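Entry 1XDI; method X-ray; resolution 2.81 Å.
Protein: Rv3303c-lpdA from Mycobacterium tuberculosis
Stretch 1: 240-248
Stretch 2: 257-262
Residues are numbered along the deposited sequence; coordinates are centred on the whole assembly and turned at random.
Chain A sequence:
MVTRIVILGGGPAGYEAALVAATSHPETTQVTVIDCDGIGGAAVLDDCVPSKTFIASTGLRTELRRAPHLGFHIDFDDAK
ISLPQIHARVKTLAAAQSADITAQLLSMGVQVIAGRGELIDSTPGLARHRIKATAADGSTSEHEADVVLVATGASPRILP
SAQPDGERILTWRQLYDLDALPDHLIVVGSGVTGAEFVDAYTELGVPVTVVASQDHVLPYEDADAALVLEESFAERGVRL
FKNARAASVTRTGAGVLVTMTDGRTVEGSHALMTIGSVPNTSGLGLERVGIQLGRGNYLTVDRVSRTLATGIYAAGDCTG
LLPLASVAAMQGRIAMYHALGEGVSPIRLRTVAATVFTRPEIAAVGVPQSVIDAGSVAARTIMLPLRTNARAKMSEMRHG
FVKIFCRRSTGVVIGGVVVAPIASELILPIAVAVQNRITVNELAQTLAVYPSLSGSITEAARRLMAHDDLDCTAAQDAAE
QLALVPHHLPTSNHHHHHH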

# COMPACT_ATOMS: atom_id res chain seq x y z
N LEU A 240 -16.90 -44.80 12.56
CA LEU A 240 -15.60 -44.86 11.86
C LEU A 240 -14.61 -45.85 12.46
O LEU A 240 -14.58 -46.04 13.66
CB LEU A 240 -14.91 -43.48 11.78
CG LEU A 240 -14.20 -43.01 13.05
CD1 LEU A 240 -13.34 -41.83 12.90
CD2 LEU A 240 -15.28 -42.72 14.06
N PHE A 241 -13.82 -46.50 11.60
CA PHE A 241 -12.74 -47.38 12.03
C PHE A 241 -11.52 -46.47 11.76
O PHE A 241 -11.20 -46.22 10.58
CB PHE A 241 -12.56 -48.64 11.15
CG PHE A 241 -13.68 -49.64 11.22
CD1 PHE A 241 -13.91 -50.38 12.36
CD2 PHE A 241 -14.49 -49.86 10.09
CE1 PHE A 241 -14.92 -51.32 12.39
CE2 PHE A 241 -15.51 -50.80 10.11
CZ PHE A 241 -15.72 -51.54 11.25
N LYS A 242 -10.86 -45.98 12.81
CA LYS A 242 -9.67 -45.13 12.61
C LYS A 242 -8.51 -45.98 12.18
O LYS A 242 -8.47 -47.15 12.51
CB LYS A 242 -9.21 -44.42 13.90
CG LYS A 242 -10.16 -43.37 14.48
CD LYS A 242 -10.19 -43.50 15.99
CE LYS A 242 -10.83 -42.33 16.65
NZ LYS A 242 -9.71 -41.47 17.13
N ASN A 243 -7.55 -45.38 11.48
CA ASN A 243 -6.31 -46.02 11.04
C ASN A 243 -6.42 -47.36 10.39
O ASN A 243 -5.73 -48.30 10.75
CB ASN A 243 -5.35 -46.13 12.21
CG ASN A 243 -5.11 -44.79 12.89
OD1 ASN A 243 -4.91 -43.76 12.23
ND2 ASN A 243 -5.14 -44.80 14.22
N ALA A 244 -7.29 -47.46 9.40
CA ALA A 244 -7.43 -48.72 8.72
C ALA A 244 -7.47 -48.44 7.24
O ALA A 244 -7.90 -47.35 6.82
CB ALA A 244 -8.69 -49.42 9.19
N ARG A 245 -6.98 -49.39 6.47
CA ARG A 245 -6.97 -49.27 5.02
C ARG A 245 -7.78 -50.48 4.51
O ARG A 245 -7.78 -51.57 5.12
CB ARG A 245 -5.55 -49.33 4.47
CG ARG A 245 -4.49 -48.38 5.08
CD ARG A 245 -3.14 -48.47 4.27
NE ARG A 245 -1.98 -47.81 4.90
CZ ARG A 245 -0.75 -47.74 4.37
NH1 ARG A 245 -0.51 -48.30 3.17
NH2 ARG A 245 0.25 -47.13 5.03
N ALA A 246 -8.48 -50.29 3.40
CA ALA A 246 -9.24 -51.39 2.88
C ALA A 246 -8.34 -52.33 2.05
O ALA A 246 -7.81 -51.94 1.01
CB ALA A 246 -10.36 -50.86 2.05
N ALA A 247 -8.18 -53.56 2.53
CA ALA A 247 -7.40 -54.59 1.86
C ALA A 247 -8.09 -54.98 0.55
O ALA A 247 -7.45 -55.39 -0.41
CB ALA A 247 -7.28 -55.77 2.78
N SER A 248 -9.42 -54.84 0.51
CA SER A 248 -10.20 -55.14 -0.70
C SER A 248 -11.68 -54.81 -0.52
O SER A 248 -12.14 -54.62 0.62
CB SER A 248 -10.11 -56.62 -1.01
OG SER A 248 -11.24 -57.27 -0.46
N LEU A 257 -18.90 -56.36 0.79
CA LEU A 257 -18.05 -56.77 1.92
C LEU A 257 -16.75 -56.01 1.93
O LEU A 257 -15.89 -56.23 1.06
CB LEU A 257 -17.72 -58.29 1.89
CG LEU A 257 -16.87 -58.79 3.08
CD1 LEU A 257 -17.69 -58.59 4.35
CD2 LEU A 257 -16.46 -60.21 2.94
N VAL A 258 -16.58 -55.09 2.88
CA VAL A 258 -15.29 -54.35 2.91
C VAL A 258 -14.35 -55.10 3.86
O VAL A 258 -14.72 -55.42 5.00
CB VAL A 258 -15.42 -52.83 3.36
CG1 VAL A 258 -14.06 -52.23 3.34
CG2 VAL A 258 -16.26 -51.97 2.36
N THR A 259 -13.15 -55.42 3.39
CA THR A 259 -12.18 -56.13 4.24
C THR A 259 -10.94 -55.27 4.38
O THR A 259 -10.37 -54.84 3.37
CB THR A 259 -11.72 -57.45 3.62
OG1 THR A 259 -12.86 -58.16 3.16
CG2 THR A 259 -11.00 -58.28 4.63
N MET A 260 -10.50 -55.02 5.60
CA MET A 260 -9.34 -54.18 5.71
C MET A 260 -8.12 -54.92 6.20
O MET A 260 -8.22 -55.94 6.86
CB MET A 260 -9.65 -52.91 6.54
CG MET A 260 -10.33 -53.11 7.88
SD MET A 260 -11.45 -51.72 8.28
CE MET A 260 -12.73 -52.53 9.10
N THR A 261 -6.96 -54.38 5.84
CA THR A 261 -5.65 -54.95 6.14
C THR A 261 -5.43 -55.58 7.48
O THR A 261 -4.46 -56.31 7.65
CB THR A 261 -4.58 -53.92 5.92
OG1 THR A 261 -4.74 -52.88 6.90
CG2 THR A 261 -4.72 -53.34 4.53
N ASP A 262 -6.32 -55.33 8.43
CA ASP A 262 -6.19 -55.92 9.75
C ASP A 262 -6.98 -57.20 9.89
O ASP A 262 -6.87 -57.88 10.91
CB ASP A 262 -6.65 -54.93 10.85
CG ASP A 262 -8.16 -54.61 10.80
OD1 ASP A 262 -8.85 -55.17 9.91
OD2 ASP A 262 -8.65 -53.80 11.64

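What holds the apolar centre of this contact together? Met260 is at its heart, giving up more surface to the other stretch than any other residue here. Its terminal methyl lies over one face of the Phe241 ring: Met260 CE is 3.5 Å from the ring centroid and 19° off the ring normal, a CH-pi contact in which a slightly positive methyl meets the electron-rich face. The closest ring atom, Phe241 CD2, is 3.3 Å from Met260 CE. The sulfur follows obliquely, with Met260 SD 4.5 Å from the centroid of the Phe241 ring. Ala244, whose CA-to-CB bond points toward the other stretch, packs its CB 3.7 Å from Met260 SD, so the thioether touches both residues.

How does the apolar packing continue along the strands? Ala246 and Met260 form an antiparallel, non-hydrogen-bonded pair, and Ala246 CA comes within 4.0 Å of Met260 CA. Their side chains diverge. Although the Ala246 CA-to-CB bond points away overall, its methyl still reaches the second stretch, with Ala246 CB 4.2 Å from Val258 CG1.

How does the register change between the two bridges? Ala246 pairs with Met260, but Ser248 pairs with Thr259, so two steps along the first stretch match one along the second: a beta bulge. The chain turns a corner at Ala247, whose phi/psi of -67/-28° departs from extended geometry. Here one acceptor faces two successive amides. Ser248 N donates to Thr259 O at 3.0 Å, while Ala247 N reaches Thr259 O at 2.7 Å in a bond that is weak despite its length, its N-H...O angle being only 118°. The return bond, from Thr259 N to Ser248 O at 3.1 Å, is nearly straight at 172° and completes the antiparallel hydrogen-bonded pair.

What happens at the polar edge? Ser248 and Thr259 place their side chains on the same face of the sheet, but Ser248 OG and Thr259 OG1 stay 4.1 Å apart, so the backbone supplies the bonding of this pair. Beyond Met260, Thr261 N donates to Arg245 O at 3.0 Å, tying Thr261, next to last in the second stretch, to the first, though the modelled position of that carbonyl oxygen is less certain. Thr261 also offers a methyl: its CG2 lies 3.9 Å from Ala247 CB and 4.1 Å from Arg245 CB. The rest of the Arg245 side chain leads away, leaving its charged end outside the contact.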